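Side-chain contacts in prolyl-tRNA synthetase (Giardia lamblia ATCC 50803, PDB 3IAL), which probably joins L-proline to tRNA(Pro) in an ATP-driven reaction, and is captured here with the prolyl-adenylate intermediate: residues Leu282-Asp287 with Glu430-Phe435; Asp447-Cys452 with Lys476-Ala481; Ala460-Tyr465 with Ala484-His489. One frame throughout, in Å; residues are numbered along the deposited sequence.

Contact 1 of 3, residues Leu282-Asp287 with Glu430-Phe435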
ATOM      1  N   LEU B 282      14.631  -2.432  14.237  1.00 29.67           N
ATOM      2  CA  LEU B 282      15.981  -2.613  13.700  1.00 28.42           C
ATOM      3  C   LEU B 282      17.019  -2.296  14.770  1.00 27.36           C
ATOM      4  O   LEU B 282      18.004  -3.014  14.920  1.00 24.93           O
ATOM      5  CB  LEU B 282      16.214  -1.744  12.467  1.00 26.41           C
ATOM      6  CG  LEU B 282      15.312  -1.985  11.244  1.00 28.21           C
ATOM      7  CD1 LEU B 282      15.775  -1.091  10.119  1.00 21.01           C
ATOM      8  CD2 LEU B 282      15.266  -3.442  10.784  1.00 20.53           C
ATOM      9  N   SER B 283      16.768  -1.227  15.519  1.00 26.89           N
ATOM     10  CA  SER B 283      17.753  -0.669  16.436  1.00 27.55           C
ATOM     11  C   SER B 283      17.931  -1.535  17.675  1.00 27.81           C
ATOM     12  O   SER B 283      19.056  -1.748  18.142  1.00 26.53           O
ATOM     13  CB  SER B 283      17.348   0.750  16.842  1.00 26.40           C
ATOM     14  OG  SER B 283      17.407   1.648  15.733  1.00 25.19           O
ATOM     15  N   ILE B 284      16.813  -2.030  18.195  1.00 27.51           N
ATOM     16  CA  ILE B 284      16.804  -2.788  19.434  1.00 28.19           C
ATOM     17  C   ILE B 284      17.390  -4.189  19.252  1.00 29.37           C
ATOM     18  O   ILE B 284      18.136  -4.666  20.108  1.00 29.68           O
ATOM     19  CB  ILE B 284      15.389  -2.882  20.014  1.00 27.36           C
ATOM     20  CG1 ILE B 284      14.916  -1.488  20.447  1.00 28.61           C
ATOM     21  CG2 ILE B 284      15.371  -3.857  21.191  1.00 25.22           C
ATOM     22  CD1 ILE B 284      13.473  -1.413  20.907  1.00 29.56           C
ATOM     23  N   HIS B 285      17.066  -4.829  18.133  1.00 27.40           N
ATOM     24  CA  HIS B 285      17.527  -6.187  17.860  1.00 27.74           C
ATOM     25  C   HIS B 285      18.908  -6.247  17.218  1.00 25.44           C
ATOM     26  O   HIS B 285      19.551  -7.275  17.276  1.00 22.33           O
ATOM     27  CB  HIS B 285      16.524  -6.914  16.959  1.00 24.83           C
ATOM     28  CG  HIS B 285      15.160  -7.020  17.560  1.00 27.65           C
ATOM     29  ND1 HIS B 285      14.950  -7.533  18.823  1.00 26.18           N
ATOM     30  CD2 HIS B 285      13.939  -6.690  17.077  1.00 26.16           C
ATOM     31  CE1 HIS B 285      13.661  -7.511  19.091  1.00 26.37           C
ATOM     32  NE2 HIS B 285      13.026  -6.998  18.053  1.00 23.98           N
ATOM     33  N   GLY B 286      19.344  -5.161  16.585  1.00 25.54           N
ATOM     34  CA  GLY B 286      20.644  -5.127  15.912  1.00 23.51           C
ATOM     35  C   GLY B 286      21.815  -5.510  16.814  1.00 25.55           C
ATOM     36  O   GLY B 286      21.743  -5.370  18.034  1.00 23.20           O
ATOM     37  N   ASP B 287      22.883  -6.018  16.205  1.00 26.78           N
ATOM     38  CA  ASP B 287      24.115  -6.344  16.931  1.00 27.85           C
ATOM     39  C   ASP B 287      25.320  -5.931  16.090  1.00 28.26           C
ATOM     40  O   ASP B 287      25.164  -5.236  15.079  1.00 26.55           O
ATOM     41  CB  ASP B 287      24.167  -7.842  17.304  1.00 26.75           C
ATOM     42  CG  ASP B 287      24.324  -8.752  16.093  1.00 25.86           C
ATOM     43  OD1 ASP B 287      24.658  -8.256  15.001  1.00 26.21           O
ATOM     44  OD2 ASP B 287      24.084  -9.971  16.226  1.00 24.77           O
ATOM     45  N   GLU B 430      12.460 -11.844  24.493  1.00 36.42           N
ATOM     46  CA  GLU B 430      12.982 -11.920  25.852  1.00 37.45           C
ATOM     47  C   GLU B 430      14.147 -10.943  26.056  1.00 34.61           C
ATOM     48  O   GLU B 430      14.242 -10.283  27.086  1.00 31.29           O
ATOM     49  CB  GLU B 430      13.426 -13.361  26.170  1.00 39.65           C
ATOM     50  CG  GLU B 430      13.879 -13.599  27.612  1.00 46.85           C
ATOM     51  CD  GLU B 430      12.780 -13.318  28.640  1.00 56.94           C
ATOM     52  OE1 GLU B 430      11.694 -13.931  28.541  1.00 60.48           O
ATOM     53  OE2 GLU B 430      13.003 -12.482  29.546  1.00 62.97           O
ATOM     54  N   LYS B 431      15.033 -10.865  25.071  1.00 34.70           N
ATOM     55  CA  LYS B 431      16.191  -9.983  25.152  1.00 35.83           C
ATOM     56  C   LYS B 431      15.761  -8.500  25.050  1.00 34.22           C
ATOM     57  O   LYS B 431      16.277  -7.653  25.774  1.00 34.70           O
ATOM     58  CB  LYS B 431      17.205 -10.367  24.066  1.00 37.75           C
ATOM     59  CG  LYS B 431      18.584  -9.711  24.190  1.00 42.71           C
ATOM     60  CD  LYS B 431      19.590 -10.405  23.259  1.00 47.57           C
ATOM     61  CE  LYS B 431      20.862  -9.575  23.031  1.00 52.38           C
ATOM     62  NZ  LYS B 431      20.705  -8.557  21.930  1.00 53.64           N
ATOM     63  N   ALA B 432      14.802  -8.198  24.176  1.00 31.63           N
ATOM     64  CA  ALA B 432      14.281  -6.828  24.035  1.00 31.61           C
ATOM     65  C   ALA B 432      13.515  -6.353  25.274  1.00 30.17           C
ATOM     66  O   ALA B 432      13.666  -5.208  25.701  1.00 26.16           O
ATOM     67  CB  ALA B 432      13.387  -6.718  22.804  1.00 30.24           C
ATOM     68  N   PHE B 433      12.688  -7.228  25.836  1.00 30.80           N
ATOM     69  CA  PHE B 433      11.906  -6.887  27.028  1.00 31.96           C
ATOM     70  C   PHE B 433      12.828  -6.711  28.232  1.00 31.89           C
ATOM     71  O   PHE B 433      12.612  -5.827  29.060  1.00 31.00           O
ATOM     72  CB  PHE B 433      10.860  -7.967  27.326  1.00 34.12           C
ATOM     73  CG  PHE B 433       9.599  -7.851  26.504  1.00 34.68           C
ATOM     74  CD1 PHE B 433       9.638  -7.464  25.165  1.00 35.49           C
ATOM     75  CD2 PHE B 433       8.371  -8.161  27.066  1.00 40.78           C
ATOM     76  CE1 PHE B 433       8.474  -7.375  24.413  1.00 36.10           C
ATOM     77  CE2 PHE B 433       7.203  -8.079  26.318  1.00 42.63           C
ATOM     78  CZ  PHE B 433       7.260  -7.680  24.984  1.00 40.80           C
ATOM     79  N   ALA B 434      13.848  -7.556  28.332  1.00 30.48           N
ATOM     80  CA  ALA B 434      14.830  -7.426  29.410  1.00 31.47           C
ATOM     81  C   ALA B 434      15.521  -6.075  29.285  1.00 31.73           C
ATOM     82  O   ALA B 434      15.714  -5.387  30.284  1.00 32.27           O
ATOM     83  CB  ALA B 434      15.851  -8.570  29.373  1.00 28.95           C
ATOM     84  N   PHE B 435      15.858  -5.687  28.055  1.00 32.60           N
ATOM     85  CA  PHE B 435      16.502  -4.396  27.820  1.00 34.51           C
ATOM     86  C   PHE B 435      15.630  -3.229  28.262  1.00 34.83           C
ATOM     87  O   PHE B 435      16.117  -2.309  28.926  1.00 36.08           O
ATOM     88  CB  PHE B 435      16.869  -4.204  26.357  1.00 34.62           C
ATOM     89  CG  PHE B 435      17.398  -2.836  26.063  1.00 33.97           C
ATOM     90  CD1 PHE B 435      18.659  -2.461  26.510  1.00 36.66           C
ATOM     91  CD2 PHE B 435      16.631  -1.910  25.384  1.00 31.40           C
ATOM     92  CE1 PHE B 435      19.155  -1.185  26.258  1.00 32.97           C
ATOM     93  CE2 PHE B 435      17.120  -0.635  25.129  1.00 34.90           C
ATOM     94  CZ  PHE B 435      18.384  -0.278  25.559  1.00 33.01           C
TER
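The methyl group of Ala432 meets two neighbouring side chains of the other helix, Ile284 and His285, and the direct contact is apolar. From Ile284 comes the CG2 branch, which stands anti to the backbone N and ends 3.8 Å from Ala432 CB. The longer CG1 arm lies beside that N instead, with chi1 at -66°. From His285 it is the ring that reaches across, its CE1 also 3.8 Å from Ala432 CB; the ring meets the methyl obliquely. A residue as small as alanine suits this place, since the CA atoms of Ile284 and Ala432 are only 6.6 Å apart. Farther out, Ile284 also packs on Val228 of strand 222-229, and Phe435 rests on Val229 of the same strand.

Polar interactions frame this apolar patch without crossing it. NE2 of His285 is hydrogen-bonded to the carbonyl O of Leu202, which helps to set how the imidazole is turned and leaves its carbon CE1 facing the alanine. Helix 276-285, the helix of class II motif 3, ends here: Gly286 is the first residue to depart from helical angles. Beyond it Asp287 makes a salt bridge with Arg383. Lys431 leans the same way, yet its NZ remains 6.8 Å from Asp287 OD2, where any attraction would be long-range.

With no hydrogen bond between the segments, this patch probably adds to the packing of helix 416-438 on the catalytic core through close fit and burial of apolar surface, while the orientation of the His285 ring is set in part by its bond to Leu202.

Contact 2 of 3, residues Asp447-Cys452 with Lys476-Ala481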
ATOM      1  N   ASP B 447      18.237  14.585  42.255  1.00 34.75           N
ATOM      2  CA  ASP B 447      19.602  14.124  41.994  1.00 35.13           C
ATOM      3  C   ASP B 447      19.648  12.715  41.415  1.00 33.95           C
ATOM      4  O   ASP B 447      20.423  12.453  40.498  1.00 33.06           O
ATOM      5  CB  ASP B 447      20.449  14.170  43.273  1.00 38.09           C
ATOM      6  CG  ASP B 447      20.807  15.594  43.698  1.00 42.85           C
ATOM      7  OD1 ASP B 447      20.525  16.546  42.937  1.00 47.09           O
ATOM      8  OD2 ASP B 447      21.376  15.757  44.800  1.00 45.23           O
ATOM      9  N   GLU B 448      18.822  11.816  41.947  1.00 32.88           N
ATOM     10  CA  GLU B 448      18.761  10.446  41.445  1.00 32.37           C
ATOM     11  C   GLU B 448      18.231  10.365  40.010  1.00 32.15           C
ATOM     12  O   GLU B 448      18.722   9.562  39.216  1.00 31.83           O
ATOM     13  CB  GLU B 448      17.928   9.560  42.367  1.00 34.62           C
ATOM     14  CG  GLU B 448      18.640   9.187  43.672  1.00 35.41           C
ATOM     15  CD  GLU B 448      17.878   8.161  44.506  1.00 37.06           C
ATOM     16  OE1 GLU B 448      16.854   7.629  44.030  1.00 35.91           O
ATOM     17  OE2 GLU B 448      18.312   7.886  45.647  1.00 41.17           O
ATOM     18  N   ILE B 449      17.241  11.196  39.677  1.00 30.93           N
ATOM     19  CA  ILE B 449      16.737  11.273  38.303  1.00 31.36           C
ATOM     20  C   ILE B 449      17.827  11.777  37.353  1.00 31.88           C
ATOM     21  O   ILE B 449      18.032  11.211  36.281  1.00 31.31           O
ATOM     22  CB  ILE B 449      15.526  12.224  38.174  1.00 33.50           C
ATOM     23  CG1 ILE B 449      14.326  11.700  38.971  1.00 34.83           C
ATOM     24  CG2 ILE B 449      15.131  12.372  36.720  1.00 27.87           C
ATOM     25  CD1 ILE B 449      13.203  12.703  39.087  1.00 34.28           C
ATOM     26  N   VAL B 450      18.517  12.840  37.755  1.00 30.61           N
ATOM     27  CA  VAL B 450      19.586  13.423  36.947  1.00 32.42           C
ATOM     28  C   VAL B 450      20.751  12.452  36.717  1.00 31.96           C
ATOM     29  O   VAL B 450      21.239  12.315  35.599  1.00 31.92           O
ATOM     30  CB  VAL B 450      20.136  14.716  37.603  1.00 32.76           C
ATOM     31  CG1 VAL B 450      21.448  15.129  36.961  1.00 29.52           C
ATOM     32  CG2 VAL B 450      19.101  15.832  37.515  1.00 32.90           C
ATOM     33  N   ALA B 451      21.209  11.801  37.781  1.00 32.82           N
ATOM     34  CA  ALA B 451      22.302  10.824  37.675  1.00 34.25           C
ATOM     35  C   ALA B 451      21.908   9.655  36.776  1.00 34.70           C
ATOM     36  O   ALA B 451      22.749   9.119  36.052  1.00 36.83           O
ATOM     37  CB  ALA B 451      22.721  10.317  39.053  1.00 31.28           C
ATOM     38  N   CYS B 452      20.631   9.272  36.820  1.00 34.50           N
ATOM     39  CA  CYS B 452      20.116   8.195  35.977  1.00 34.45           C
ATOM     40  C   CYS B 452      20.197   8.595  34.508  1.00 33.41           C
ATOM     41  O   CYS B 452      20.781   7.883  33.689  1.00 33.15           O
ATOM     42  CB  CYS B 452      18.673   7.859  36.348  1.00 34.17           C
ATOM     43  SG  CYS B 452      17.885   6.677  35.233  1.00 36.54           S
ATOM     44  N   LYS B 476      10.567  21.836  33.281  1.00 34.09           N
ATOM     45  CA  LYS B 476      11.592  22.824  32.934  1.00 33.71           C
ATOM     46  C   LYS B 476      12.883  22.683  33.761  1.00 32.67           C
ATOM     47  O   LYS B 476      13.980  22.749  33.209  1.00 30.30           O
ATOM     48  CB  LYS B 476      11.029  24.239  33.058  1.00 35.10           C
ATOM     49  CG  LYS B 476       9.952  24.562  32.017  1.00 38.82           C
ATOM     50  CD  LYS B 476       9.393  25.959  32.212  1.00 40.78           C
ATOM     51  CE  LYS B 476       8.243  26.252  31.255  1.00 44.22           C
ATOM     52  NZ  LYS B 476       7.939  27.715  31.214  1.00 45.29           N
ATOM     53  N   LYS B 477      12.763  22.466  35.070  1.00 32.56           N
ATOM     54  CA  LYS B 477      13.965  22.284  35.907  1.00 33.72           C
ATOM     55  C   LYS B 477      14.773  21.063  35.461  1.00 33.50           C
ATOM     56  O   LYS B 477      16.010  21.110  35.419  1.00 36.91           O
ATOM     57  CB  LYS B 477      13.606  22.153  37.387  1.00 33.65           C
ATOM     58  CG  LYS B 477      13.075  23.422  38.019  1.00 36.75           C
ATOM     59  CD  LYS B 477      12.566  23.157  39.424  1.00 40.30           C
ATOM     60  CE  LYS B 477      12.068  24.431  40.080  1.00 44.25           C
ATOM     61  NZ  LYS B 477      13.181  25.367  40.390  1.00 46.29           N
ATOM     62  N   LEU B 478      14.076  19.981  35.115  1.00 32.53           N
ATOM     63  CA  LEU B 478      14.734  18.751  34.688  1.00 32.12           C
ATOM     64  C   LEU B 478      15.406  18.933  33.339  1.00 32.36           C
ATOM     65  O   LEU B 478      16.543  18.483  33.150  1.00 30.68           O
ATOM     66  CB  LEU B 478      13.751  17.570  34.645  1.00 31.63           C
ATOM     67  CG  LEU B 478      13.379  17.024  36.021  1.00 32.60           C
ATOM     68  CD1 LEU B 478      12.213  16.049  35.928  1.00 28.56           C
ATOM     69  CD2 LEU B 478      14.593  16.361  36.699  1.00 31.78           C
ATOM     70  N   LYS B 479      14.705  19.585  32.408  1.00 33.73           N
ATOM     71  CA  LYS B 479      15.280  19.922  31.104  1.00 35.48           C
ATOM     72  C   LYS B 479      16.558  20.753  31.249  1.00 34.84           C
ATOM     73  O   LYS B 479      17.547  20.467  30.583  1.00 34.69           O
ATOM     74  CB  LYS B 479      14.281  20.685  30.229  1.00 37.46           C
ATOM     75  CG  LYS B 479      13.201  19.821  29.613  1.00 43.11           C
ATOM     76  CD  LYS B 479      12.220  20.659  28.804  1.00 48.04           C
ATOM     77  CE  LYS B 479      11.168  19.780  28.153  1.00 52.42           C
ATOM     78  NZ  LYS B 479      10.059  20.574  27.566  1.00 55.79           N
ATOM     79  N   ASP B 480      16.526  21.771  32.110  1.00 34.02           N
ATOM     80  CA  ASP B 480      17.698  22.632  32.348  1.00 33.96           C
ATOM     81  C   ASP B 480      18.860  21.878  32.984  1.00 34.78           C
ATOM     82  O   ASP B 480      20.012  22.189  32.712  1.00 35.31           O
ATOM     83  CB  ASP B 480      17.347  23.804  33.274  1.00 33.84           C
ATOM     84  CG  ASP B 480      16.370  24.787  32.650  1.00 33.31           C
ATOM     85  OD1 ASP B 480      16.127  24.712  31.428  1.00 34.99           O
ATOM     86  OD2 ASP B 480      15.842  25.639  33.396  1.00 33.74           O
ATOM     87  N   ALA B 481      18.546  20.912  33.848  1.00 35.28           N
ATOM     88  CA  ALA B 481      19.563  20.187  34.618  1.00 36.32           C
ATOM     89  C   ALA B 481      20.263  19.110  33.799  1.00 37.03           C
ATOM     90  O   ALA B 481      21.474  18.959  33.900  1.00 36.46           O
ATOM     91  CB  ALA B 481      18.941  19.564  35.866  1.00 37.69           C
TER
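Ile449 and Leu478 meet through one methyl each, CG2 of the isoleucine lying 4.0 Å from CD2 of the leucine, and the two side chains cross at about a right angle. The CG2 branch of Ile449 is anti to the backbone N, which turns it to the partner helix. The next residue, Val450, turns its CG2 to the methyl of Ala481, about one turn on from Leu478 in the partner helix, with 4.1 Å between Val450 CG2 and Ala481 CB. Beta-branched Ile449 and Val450 present compact methyls from one helix; Leu478 and Ala481 answer from the other. Opposite Val450 the short alanine suits a place where the CA atoms of Val450 and Ala481 stand 7.2 Å apart.

Both helices, 446-455 and 472-482, belong to the alpha/beta C-terminal domain of prolyl-tRNA synthetase and pack on its strands: Ile449 touches Ala460 and Phe462 of strand 459-464, whereas Leu478 touches Ile486 of strand 485-489. Phe446, from the start of the first helix, adds an aromatic wall against Leu478 and Ala481.

Charged groups keep to the outer faces, as befits exposed turns of amphipathic helices. Lys479 forms a salt bridge with Asp475 of its own helix. On the other helix, Glu448 accepts a hydrogen bond at OE1 from the backbone N of Lys444.

Contact 3 of 3, residues Ala460-Tyr465 with Ala484-His489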
ATOM      1  N   ALA B 460      13.500   7.376  33.763  1.00 29.00           N
ATOM      2  CA  ALA B 460      13.590   7.579  35.212  1.00 30.32           C
ATOM      3  C   ALA B 460      12.175   7.690  35.758  1.00 30.18           C
ATOM      4  O   ALA B 460      11.430   8.604  35.394  1.00 29.24           O
ATOM      5  CB  ALA B 460      14.383   8.838  35.534  1.00 27.86           C
ATOM      6  N   ARG B 461      11.815   6.746  36.621  1.00 31.08           N
ATOM      7  CA  ARG B 461      10.470   6.635  37.166  1.00 32.66           C
ATOM      8  C   ARG B 461      10.474   7.164  38.593  1.00 32.08           C
ATOM      9  O   ARG B 461      11.347   6.825  39.377  1.00 33.56           O
ATOM     10  CB  ARG B 461      10.037   5.174  37.139  1.00 34.33           C
ATOM     11  CG  ARG B 461       8.600   4.911  37.548  1.00 36.38           C
ATOM     12  CD  ARG B 461       8.317   3.438  37.417  1.00 36.75           C
ATOM     13  NE  ARG B 461       6.987   3.059  37.894  1.00 37.52           N
ATOM     14  CZ  ARG B 461       6.696   2.689  39.142  1.00 38.15           C
ATOM     15  NH1 ARG B 461       7.630   2.669  40.087  1.00 32.72           N
ATOM     16  NH2 ARG B 461       5.447   2.347  39.454  1.00 41.57           N
ATOM     17  N   PHE B 462       9.516   8.018  38.922  1.00 31.65           N
ATOM     18  CA  PHE B 462       9.507   8.669  40.227  1.00 31.14           C
ATOM     19  C   PHE B 462       8.102   9.077  40.647  1.00 31.35           C
ATOM     20  O   PHE B 462       7.314   9.537  39.817  1.00 30.26           O
ATOM     21  CB  PHE B 462      10.439   9.890  40.233  1.00 31.05           C
ATOM     22  CG  PHE B 462      10.065  10.972  39.236  1.00 31.83           C
ATOM     23  CD1 PHE B 462       9.325  12.078  39.632  1.00 33.10           C
ATOM     24  CD2 PHE B 462      10.497  10.908  37.924  1.00 31.71           C
ATOM     25  CE1 PHE B 462       8.997  13.085  38.727  1.00 33.37           C
ATOM     26  CE2 PHE B 462      10.180  11.914  37.014  1.00 33.21           C
ATOM     27  CZ  PHE B 462       9.429  13.001  37.415  1.00 33.99           C
ATOM     28  N   PRO B 463       7.781   8.907  41.943  1.00 31.26           N
ATOM     29  CA  PRO B 463       6.487   9.410  42.408  1.00 31.71           C
ATOM     30  C   PRO B 463       6.459  10.935  42.298  1.00 30.88           C
ATOM     31  O   PRO B 463       7.490  11.591  42.507  1.00 30.96           O
ATOM     32  CB  PRO B 463       6.399   8.939  43.867  1.00 31.14           C
ATOM     33  CG  PRO B 463       7.789   8.542  44.257  1.00 32.99           C
ATOM     34  CD  PRO B 463       8.581   8.287  43.016  1.00 31.41           C
ATOM     35  N   PHE B 464       5.297  11.479  41.959  1.00 27.54           N
ATOM     36  CA  PHE B 464       5.168  12.898  41.657  1.00 28.75           C
ATOM     37  C   PHE B 464       3.802  13.401  42.120  1.00 28.31           C
ATOM     38  O   PHE B 464       2.823  12.657  42.088  1.00 28.73           O
ATOM     39  CB  PHE B 464       5.364  13.106  40.149  1.00 24.99           C
ATOM     40  CG  PHE B 464       5.481  14.542  39.728  1.00 27.49           C
ATOM     41  CD1 PHE B 464       6.519  15.336  40.184  1.00 29.02           C
ATOM     42  CD2 PHE B 464       4.567  15.087  38.833  1.00 27.04           C
ATOM     43  CE1 PHE B 464       6.633  16.669  39.771  1.00 29.75           C
ATOM     44  CE2 PHE B 464       4.667  16.399  38.419  1.00 28.52           C
ATOM     45  CZ  PHE B 464       5.703  17.198  38.889  1.00 31.85           C
ATOM     46  N   TYR B 465       3.746  14.668  42.522  1.00 28.98           N
ATOM     47  CA  TYR B 465       2.592  15.213  43.245  1.00 32.07           C
ATOM     48  C   TYR B 465       1.368  15.616  42.399  1.00 31.98           C
ATOM     49  O   TYR B 465       0.304  15.865  42.958  1.00 31.93           O
ATOM     50  CB  TYR B 465       3.039  16.412  44.096  1.00 33.61           C
ATOM     51  CG  TYR B 465       3.121  17.719  43.341  1.00 35.84           C
ATOM     52  CD1 TYR B 465       2.054  18.624  43.367  1.00 37.08           C
ATOM     53  CD2 TYR B 465       4.246  18.049  42.600  1.00 31.75           C
ATOM     54  CE1 TYR B 465       2.118  19.819  42.682  1.00 36.63           C
ATOM     55  CE2 TYR B 465       4.315  19.239  41.906  1.00 36.40           C
ATOM     56  CZ  TYR B 465       3.248  20.124  41.956  1.00 37.11           C
ATOM     57  OH  TYR B 465       3.306  21.310  41.264  1.00 42.15           O
ATOM     58  N   ALA B 484      16.469  16.193  30.058  1.00 36.98           N
ATOM     59  CA  ALA B 484      15.419  15.180  30.072  1.00 36.50           C
ATOM     60  C   ALA B 484      14.089  15.860  30.316  1.00 35.57           C
ATOM     61  O   ALA B 484      14.011  16.904  30.977  1.00 34.84           O
ATOM     62  CB  ALA B 484      15.685  14.138  31.152  1.00 34.68           C
ATOM     63  N   GLU B 485      13.033  15.261  29.794  1.00 34.85           N
ATOM     64  CA  GLU B 485      11.709  15.826  29.963  1.00 35.32           C
ATOM     65  C   GLU B 485      10.759  14.847  30.610  1.00 32.78           C
ATOM     66  O   GLU B 485      10.903  13.631  30.471  1.00 31.47           O
ATOM     67  CB  GLU B 485      11.158  16.296  28.626  1.00 37.43           C
ATOM     68  CG  GLU B 485      10.918  15.209  27.608  1.00 43.33           C
ATOM     69  CD  GLU B 485      10.619  15.789  26.241  1.00 47.72           C
ATOM     70  OE1 GLU B 485      11.410  16.641  25.779  1.00 49.82           O
ATOM     71  OE2 GLU B 485       9.596  15.393  25.639  1.00 48.56           O
ATOM     72  N   ILE B 486       9.779  15.386  31.323  1.00 32.63           N
ATOM     73  CA  ILE B 486       8.735  14.565  31.885  1.00 30.63           C
ATOM     74  C   ILE B 486       7.833  14.136  30.728  1.00 30.97           C
ATOM     75  O   ILE B 486       7.240  14.971  30.058  1.00 31.14           O
ATOM     76  CB  ILE B 486       7.941  15.299  32.963  1.00 31.83           C
ATOM     77  CG1 ILE B 486       8.863  15.700  34.120  1.00 30.17           C
ATOM     78  CG2 ILE B 486       6.814  14.420  33.466  1.00 30.31           C
ATOM     79  CD1 ILE B 486       8.168  16.513  35.206  1.00 31.92           C
ATOM     80  N   ARG B 487       7.759  12.827  30.507  1.00 28.95           N
ATOM     81  CA  ARG B 487       7.033  12.253  29.386  1.00 28.61           C
ATOM     82  C   ARG B 487       5.588  11.987  29.724  1.00 27.63           C
ATOM     83  O   ARG B 487       4.702  12.218  28.900  1.00 28.45           O
ATOM     84  CB  ARG B 487       7.697  10.944  28.961  1.00 28.49           C
ATOM     85  CG  ARG B 487       9.130  11.125  28.516  1.00 33.52           C
ATOM     86  CD  ARG B 487       9.242  12.002  27.275  1.00 33.93           C
ATOM     87  NE  ARG B 487       8.980  11.257  26.056  1.00 39.87           N
ATOM     88  CZ  ARG B 487       9.153  11.733  24.823  1.00 43.32           C
ATOM     89  NH1 ARG B 487       9.561  12.978  24.636  1.00 45.67           N
ATOM     90  NH2 ARG B 487       8.911  10.959  23.769  1.00 44.97           N
ATOM     91  N   GLY B 488       5.351  11.476  30.926  1.00 28.91           N
ATOM     92  CA  GLY B 488       3.993  11.252  31.412  1.00 29.63           C
ATOM     93  C   GLY B 488       3.920  10.177  32.483  1.00 29.68           C
ATOM     94  O   GLY B 488       4.941   9.746  33.035  1.00 29.25           O
ATOM     95  N   HIS B 489       2.697   9.748  32.765  1.00 27.80           N
ATOM     96  CA  HIS B 489       2.449   8.691  33.728  1.00 29.27           C
ATOM     97  C   HIS B 489       1.520   7.648  33.119  1.00 29.91           C
ATOM     98  O   HIS B 489       0.840   7.911  32.135  1.00 27.67           O
ATOM     99  CB  HIS B 489       1.837   9.275  35.004  1.00 26.53           C
ATOM    100  CG  HIS B 489       0.390   9.624  34.883  1.00 25.75           C
ATOM    101  ND1 HIS B 489      -0.054  10.732  34.197  1.00 23.37           N
ATOM    102  CD2 HIS B 489      -0.718   9.005  35.359  1.00 28.53           C
ATOM    103  CE1 HIS B 489      -1.375  10.781  34.255  1.00 26.39           C
ATOM    104  NE2 HIS B 489      -1.802   9.743  34.953  1.00 24.29           N
TER
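Ile486 reaches from its strand to two phenylalanines, Phe462 and Phe464. Its CB points toward them, and from there the chain divides. The CG1 arm is anti to the carbonyl carbon (chi1 -61°) and brings CG1 to 4.3 Å from CZ of Phe462, at the ring edge and near its plane. The next torsion is fully extended (chi2 177°), carrying CD1 onward into the notch between the two rings. There Ile486 CD1 lies 4.3 Å from Phe462 CZ and 4.5 Å from Phe464 CZ, approaching the second ring obliquely. The shorter branch, CG2, stays farther back, 4.9 Å from Phe462 CZ. Leu478 and Val212 also pack against this isoleucine, whose long, branched hydrocarbon suits a buried place.

The rings are arranged around one another too: CD1 of Phe464 lies in the plane of the Phe462 ring, at its edge, and Tyr465 CD2 lies over one face of Phe464, 3.9 Å above its plane and displaced toward the rim. Away from this core, Arg487 NH1 grips Glu485 OE2 at 2.6 Å in a salt bridge that is bent (131°) and reaches the oxygen from above the carboxylate plane. Arg487 NE has a second acidic partner, Asp227.

Gly488, lacking a side chain, can adopt backbone angles that would jam a CB against the preceding carbonyl. Together with Arg487 it faces Tyr513, forming a classic beta bulge. Strand 510-515 pairs antiparallel with both strands, so Ile486 and the phenylalanines meet across it, forming part of the apolar core of a layered alpha/beta domain.

How the contacts relate
From the N terminus, the chain first passes through the catalytic core to residues 282-287. Contact 1 then closes a loop of 142 intervening residues, the anticodon-binding domain among them, when helix 416-438 returns to the core. It is complete before the other two begin, and stays about 11 Å from each at the nearest atoms. Contacts 2 and 3 cross: 447-452, 460-465, 476-481 and 484-489 follow in turn. Contact 2 closes 23 intervening residues when helix 472-482 arrives, and contact 3 closes 18 at strand 485-489. Their centres are 11 Å apart, and they touch. Contact 2 ties helix to helix, contact 3 joins two strands that flank strand 510-515, and together they form adjoining layers of the C-terminal domain.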